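Local coordinates for putative amino acid binding protein (Streptococcus mutans, PDB 4C0R) that probably binds glutathione outside the cell and passes it to a cystine ABC importer, and can hold oxidized glutathione disulfide, at residues K160-E163 against K164-E168; T52-F55 against S56-S60. All coordinates share one frame; numbering follows the deposited sequence.

Contact 1: residues K160-E163 against K164-E168; sequences KIFE and KISAE. With GDS (oxidized glutathione disulfide), chain C.
Phe162 and Ser166 make the side-chain contact across the turn from strand 160-163 into the start of helix 164-173: CB of Ser166 meets the rim of the Phe162 ring 3.8 Å from CE2. The ring edge, near its plane, also faces the ligand, with CZ 3.3 Å from the carbonyl oxygen O6 of the glutathione disulfide. A carboxylate oxygen covers one ring face, OE1 of Glu163 standing 3.4 Å above the ring plane over its centre. Backbone bonding starts the helix. The carbonyl O of Glu163, the N-cap residue, accepts the amide of Ala167 (N to O 3.1 Å, N-H...O 162°), with the donor in the carbonyl plane. Ala167 CB lies 3.5 Å from that same O, and Asn89 binds the amide of Ile165 with its side chain. This strand-to-helix junction, where the axes of strand 160-163 and residues 164-168 make an angle of 117°, belongs to the ligand cleft of a family 3 solute-binding protein. Polar grips hold the ligand at two points. Lys160 NZ donates to OE6 of the glycyl carboxylate, 2.7 Å away, and its ammonium also bonds Gln148 and the carbonyl of Gln113. The side chain of Glu163, bent at its second torsion (chi2 77°), turns from the helix to the pocket, where OE2 accepts the glutamyl amino nitrogen N6 at 2.9 Å. OE1 has a weak bond from Asn69. On the helix, Ser166 OG bonds the carbonyl of Asn14, and Lys164, fully extended, forms a salt bridge with Asp183.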
loop_
_atom_site.group_PDB
_atom_site.type_symbol
_atom_site.label_atom_id
_atom_site.label_comp_id
_atom_site.label_asym_id
_atom_site.label_seq_id
_atom_site.Cartn_x
_atom_site.Cartn_y
_atom_site.Cartn_z
ATOM N N LYS A 160 -10.804 -7.905 -8.702
ATOM C CA LYS A 160 -9.532 -7.225 -8.384
ATOM C C LYS A 160 -9.132 -7.610 -6.956
ATOM O O LYS A 160 -9.920 -7.486 -6.035
ATOM C CB LYS A 160 -9.675 -5.701 -8.488
ATOM C CG LYS A 160 -8.448 -4.891 -8.056
ATOM C CD LYS A 160 -7.240 -5.157 -8.935
ATOM C CE LYS A 160 -6.056 -4.313 -8.495
ATOM N NZ LYS A 160 -4.839 -4.609 -9.274
ATOM N N ILE A 161 -7.897 -8.061 -6.804
ATOM C CA ILE A 161 -7.315 -8.343 -5.500
ATOM C C ILE A 161 -6.496 -7.134 -5.013
ATOM O O ILE A 161 -5.665 -6.594 -5.739
ATOM C CB ILE A 161 -6.413 -9.578 -5.492
ATOM C CG1 ILE A 161 -7.211 -10.809 -5.922
ATOM C CG2 ILE A 161 -5.780 -9.786 -4.119
ATOM C CD1 ILE A 161 -6.343 -12.022 -6.151
ATOM N N PHE A 162 -6.817 -6.643 -3.828
ATOM C CA PHE A 162 -6.050 -5.544 -3.250
ATOM C C PHE A 162 -6.226 -5.525 -1.760
ATOM O O PHE A 162 -7.094 -6.228 -1.217
ATOM C CB PHE A 162 -6.528 -4.189 -3.835
ATOM C CG PHE A 162 -5.451 -3.103 -3.704
ATOM C CD1 PHE A 162 -4.290 -3.175 -4.483
ATOM C CD2 PHE A 162 -5.559 -2.122 -2.776
ATOM C CE1 PHE A 162 -3.263 -2.243 -4.333
ATOM C CE2 PHE A 162 -4.513 -1.177 -2.619
ATOM C CZ PHE A 162 -3.369 -1.251 -3.430
ATOM N N GLU A 163 -5.451 -4.689 -1.064
ATOM C CA GLU A 163 -5.661 -4.483 0.384
ATOM C C GLU A 163 -7.085 -3.985 0.698
ATOM O O GLU A 163 -7.635 -3.175 -0.017
ATOM C CB GLU A 163 -4.640 -3.478 0.912
ATOM C CG GLU A 163 -3.243 -4.035 1.158
ATOM C CD GLU A 163 -2.361 -4.264 -0.033
ATOM O OE1 GLU A 163 -2.641 -3.771 -1.139
ATOM O OE2 GLU A 163 -1.376 -4.954 0.197
ATOM N N LYS A 164 -7.629 -4.491 1.805
ATOM C CA LYS A 164 -8.962 -4.203 2.253
ATOM C C LYS A 164 -9.225 -2.733 2.498
ATOM O O LYS A 164 -10.263 -2.255 2.134
ATOM C CB LYS A 164 -9.210 -4.964 3.562
ATOM C CG LYS A 164 -10.642 -4.967 4.019
ATOM C CD LYS A 164 -10.855 -6.077 5.036
ATOM C CE LYS A 164 -12.349 -6.289 5.276
ATOM N NZ LYS A 164 -12.542 -7.334 6.283
ATOM N N ILE A 165 -8.316 -2.031 3.164
ATOM C CA ILE A 165 -8.610 -0.672 3.574
ATOM C C ILE A 165 -8.889 0.212 2.332
ATOM O O ILE A 165 -9.912 0.924 2.270
ATOM C CB ILE A 165 -7.496 -0.108 4.440
ATOM C CG1 ILE A 165 -7.387 -0.817 5.797
ATOM C CG2 ILE A 165 -7.735 1.409 4.667
ATOM C CD1 ILE A 165 -6.141 -0.544 6.561
ATOM N N SER A 166 -8.050 0.137 1.300
ATOM C CA SER A 166 -8.315 0.914 0.105
ATOM C C SER A 166 -9.527 0.403 -0.662
ATOM O O SER A 166 -10.311 1.176 -1.155
ATOM C CB SER A 166 -7.117 0.965 -0.842
ATOM O OG SER A 166 -6.107 1.800 -0.332
ATOM N N ALA A 167 -9.663 -0.924 -0.753
ATOM C CA ALA A 167 -10.816 -1.468 -1.477
ATOM C C ALA A 167 -12.122 -0.940 -0.893
ATOM O O ALA A 167 -13.004 -0.482 -1.620
ATOM C CB ALA A 167 -10.798 -2.976 -1.459
ATOM N N GLU A 168 -12.258 -1.066 0.412
ATOM C CA GLU A 168 -13.478 -0.667 1.106
ATOM C C GLU A 168 -13.691 0.833 1.000
ATOM O O GLU A 168 -14.807 1.313 0.754
ATOM C CB GLU A 168 -13.481 -1.170 2.547
ATOM C CG GLU A 168 -13.589 -2.689 2.629
ATOM C CD GLU A 168 -13.845 -3.197 4.011
ATOM O OE1 GLU A 168 -13.352 -2.609 4.994
ATOM O OE2 GLU A 168 -14.531 -4.233 4.085
HETATM C CD1 GDS C . 1.119 2.767 -12.080
HETATM N N2 GDS C . -0.295 2.605 -11.717
HETATM C CA2 GDS C . -0.768 3.499 -10.723
HETATM C C2 GDS C . -1.236 4.852 -11.128
HETATM O O2 GDS C . -1.248 5.794 -10.309
HETATM C CB2 GDS C . -0.809 3.198 -9.274
HETATM S SG2 GDS C . -0.388 1.512 -8.890
HETATM N N3 GDS C . -1.669 5.027 -12.499
HETATM C CA3 GDS C . -2.050 6.357 -12.971
HETATM C C3 GDS C . -0.860 6.787 -13.825
HETATM O OE3 GDS C . -1.029 7.460 -14.890
HETATM O OE4 GDS C . 0.329 6.482 -13.517
HETATM N N4 GDS C . -1.544 -0.384 -6.525
HETATM C CA4 GDS C . -2.735 -0.783 -7.238
HETATM C C4 GDS C . -2.536 -2.116 -7.872
HETATM O OE5 GDS C . -1.652 -2.924 -7.452
HETATM O OE6 GDS C . -3.329 -2.425 -8.804
HETATM C C5 GDS C . -1.514 0.911 -5.921
HETATM O O5 GDS C . -2.503 1.639 -5.979
HETATM C CA5 GDS C . -0.217 1.266 -5.345
HETATM N N5 GDS C . 0.544 0.270 -4.711
HETATM C CB5 GDS C . 0.518 2.315 -6.112
HETATM S SG5 GDS C . 1.197 1.573 -7.622
HETATM C CA6 GDS C . 1.143 -3.719 -2.253
HETATM C C6 GDS C . 2.640 -3.714 -2.516
HETATM O OE7 GDS C . 3.051 -4.024 -3.667
HETATM O OE8 GDS C . 3.452 -3.393 -1.615
HETATM N N6 GDS C . 0.950 -3.556 -0.800
HETATM C CB6 GDS C . 0.455 -2.657 -3.032
HETATM C CG6 GDS C . 1.265 -1.344 -2.940
HETATM C CD6 GDS C . 0.355 -0.234 -3.423
HETATM O O6 GDS C . -0.545 0.298 -2.757
#

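Contact 2: residues T52-F55 against S56-S60; sequences TSIF and SGLDS
Ser53 O receives the amide of Gly57 at an N to O distance of 2.8 Å, the shortest of four successive backbone bonds along this helix. The donor is tilted 33° from the carbonyl plane. Thr52 O takes the Ser56 amide in its carbonyl plane, and Ile54 O and Phe55 O take those of Leu58 and Asp59. The carbonyl of Ile54 is also hugged by its partner's side chain: Leu58 CG packs 3.2 Å from Ile54 O. One turn apart, Ile54 and Leu58 point the same way and lie alongside each other, CG2 of the first 4.0 Å from CD1 of the second. Together they form a buried apolar patch, which Ile54 continues onto Val10 and Thr49, and Leu58 onto Tyr63, Tyr80 and Ile195. With chi1 at 62°, the hydroxyl of Ser56 sits between its own backbone N and carbonyl carbon and is turned back along the helix, bringing OG to 3.4 Å from Ser53 CA. Asp59 leans back likewise, its CG 3.2 Å from Phe55 O, while OD1 is hydrogen-bonded to Tyr80 OH. Phe55 touches Ile195 and stacks edge-to-face with Trp51; its side chain comes to about 6 Å from the bound glutathione disulfide. The i to i+4 ladder with one apolar side is that of an amphipathic alpha-helix, here the helix of a beta-alpha-beta crossover from strand 42-48 to strand 65-71, both parallel to strand 3-9.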
loop_
_atom_site.group_PDB
_atom_site.type_symbol
_atom_site.label_atom_id
_atom_site.label_comp_id
_atom_site.label_asym_id
_atom_site.label_seq_id
_atom_site.Cartn_x
_atom_site.Cartn_y
_atom_site.Cartn_z
ATOM N N THR A 52 7.099 2.992 -10.282
ATOM C CA THR A 52 8.391 2.354 -10.555
ATOM C C THR A 52 9.545 3.308 -10.202
ATOM O O THR A 52 10.605 2.864 -9.797
ATOM C CB THR A 52 8.500 1.828 -12.008
ATOM O OG1 THR A 52 8.222 2.867 -12.925
ATOM C CG2 THR A 52 7.516 0.719 -12.219
ATOM N N SER A 53 9.277 4.600 -10.276
ATOM C CA SER A 53 10.279 5.627 -9.991
ATOM C C SER A 53 10.573 5.743 -8.493
ATOM O O SER A 53 11.655 6.180 -8.109
ATOM C CB SER A 53 9.845 6.997 -10.512
ATOM O OG SER A 53 9.813 6.977 -11.923
ATOM N N ILE A 54 9.648 5.337 -7.632
ATOM C CA ILE A 54 9.949 5.310 -6.199
ATOM C C ILE A 54 11.167 4.454 -6.011
ATOM O O ILE A 54 12.135 4.838 -5.357
ATOM C CB ILE A 54 8.786 4.760 -5.372
ATOM C CG1 ILE A 54 7.609 5.715 -5.386
ATOM C CG2 ILE A 54 9.263 4.505 -3.927
ATOM C CD1 ILE A 54 6.379 5.178 -4.698
ATOM N N PHE A 55 11.109 3.261 -6.593
ATOM C CA PHE A 55 12.161 2.292 -6.378
ATOM C C PHE A 55 13.435 2.693 -7.121
ATOM O O PHE A 55 14.491 2.571 -6.552
ATOM C CB PHE A 55 11.649 0.898 -6.767
ATOM C CG PHE A 55 10.492 0.472 -5.945
ATOM C CD1 PHE A 55 10.685 -0.118 -4.710
ATOM C CD2 PHE A 55 9.197 0.730 -6.372
ATOM C CE1 PHE A 55 9.591 -0.478 -3.924
ATOM C CE2 PHE A 55 8.093 0.377 -5.579
ATOM C CZ PHE A 55 8.313 -0.235 -4.362
ATOM N N SER A 56 13.323 3.171 -8.339
ATOM C CA SER A 56 14.578 3.513 -9.048
ATOM C C SER A 56 15.231 4.748 -8.421
ATOM O O SER A 56 16.456 4.884 -8.380
ATOM C CB SER A 56 14.336 3.682 -10.545
ATOM O OG SER A 56 13.453 4.735 -10.816
ATOM N N GLY A 57 14.427 5.644 -7.878
ATOM C CA GLY A 57 14.955 6.806 -7.189
ATOM C C GLY A 57 15.579 6.489 -5.853
ATOM O O GLY A 57 16.562 7.109 -5.445
ATOM N N LEU A 58 15.028 5.496 -5.156
ATOM C CA LEU A 58 15.663 5.039 -3.948
ATOM C C LEU A 58 16.999 4.356 -4.291
ATOM O O LEU A 58 17.970 4.485 -3.545
ATOM C CB LEU A 58 14.779 4.054 -3.176
ATOM C CG LEU A 58 13.519 4.633 -2.526
ATOM C CD1 LEU A 58 12.640 3.465 -2.077
ATOM C CD2 LEU A 58 13.875 5.561 -1.354
ATOM N N ASP A 59 17.044 3.620 -5.402
ATOM C CA ASP A 59 18.305 2.977 -5.821
ATOM C C ASP A 59 19.388 4.020 -6.072
ATOM O O ASP A 59 20.564 3.772 -5.804
ATOM C CB ASP A 59 18.120 2.263 -7.153
ATOM C CG ASP A 59 17.247 1.019 -7.050
ATOM O OD1 ASP A 59 17.061 0.499 -5.934
ATOM O OD2 ASP A 59 16.766 0.570 -8.094
ATOM N N SER A 60 19.019 5.160 -6.638
ATOM C CA SER A 60 20.019 6.169 -7.016
ATOM C C SER A 60 20.249 7.244 -5.947
ATOM O O SER A 60 21.034 8.189 -6.135
ATOM C CB SER A 60 19.588 6.821 -8.301
ATOM O OG SER A 60 18.418 7.622 -8.144
#

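In the fold
Contact 2 comes first along the chain, in helix 51-59, and contact 1 follows about a hundred residues later at the junction of strand 160-163 with helix 164-173. Their centres are 25 Å apart, on opposite sides of the chain's centre, and their nearest atoms stay about 12 Å from each other. Strand 160-163 pairs with the long strand 81-96; strand 191-196, which touches helix 51-59 through Ile195, also pairs with 81-96. The glutathione disulfide lies in the cleft between the two lobes of this periplasmic-binding-protein-like fold: contact 1 grips it directly from one lobe, whereas contact 2 belongs to the framework of the other.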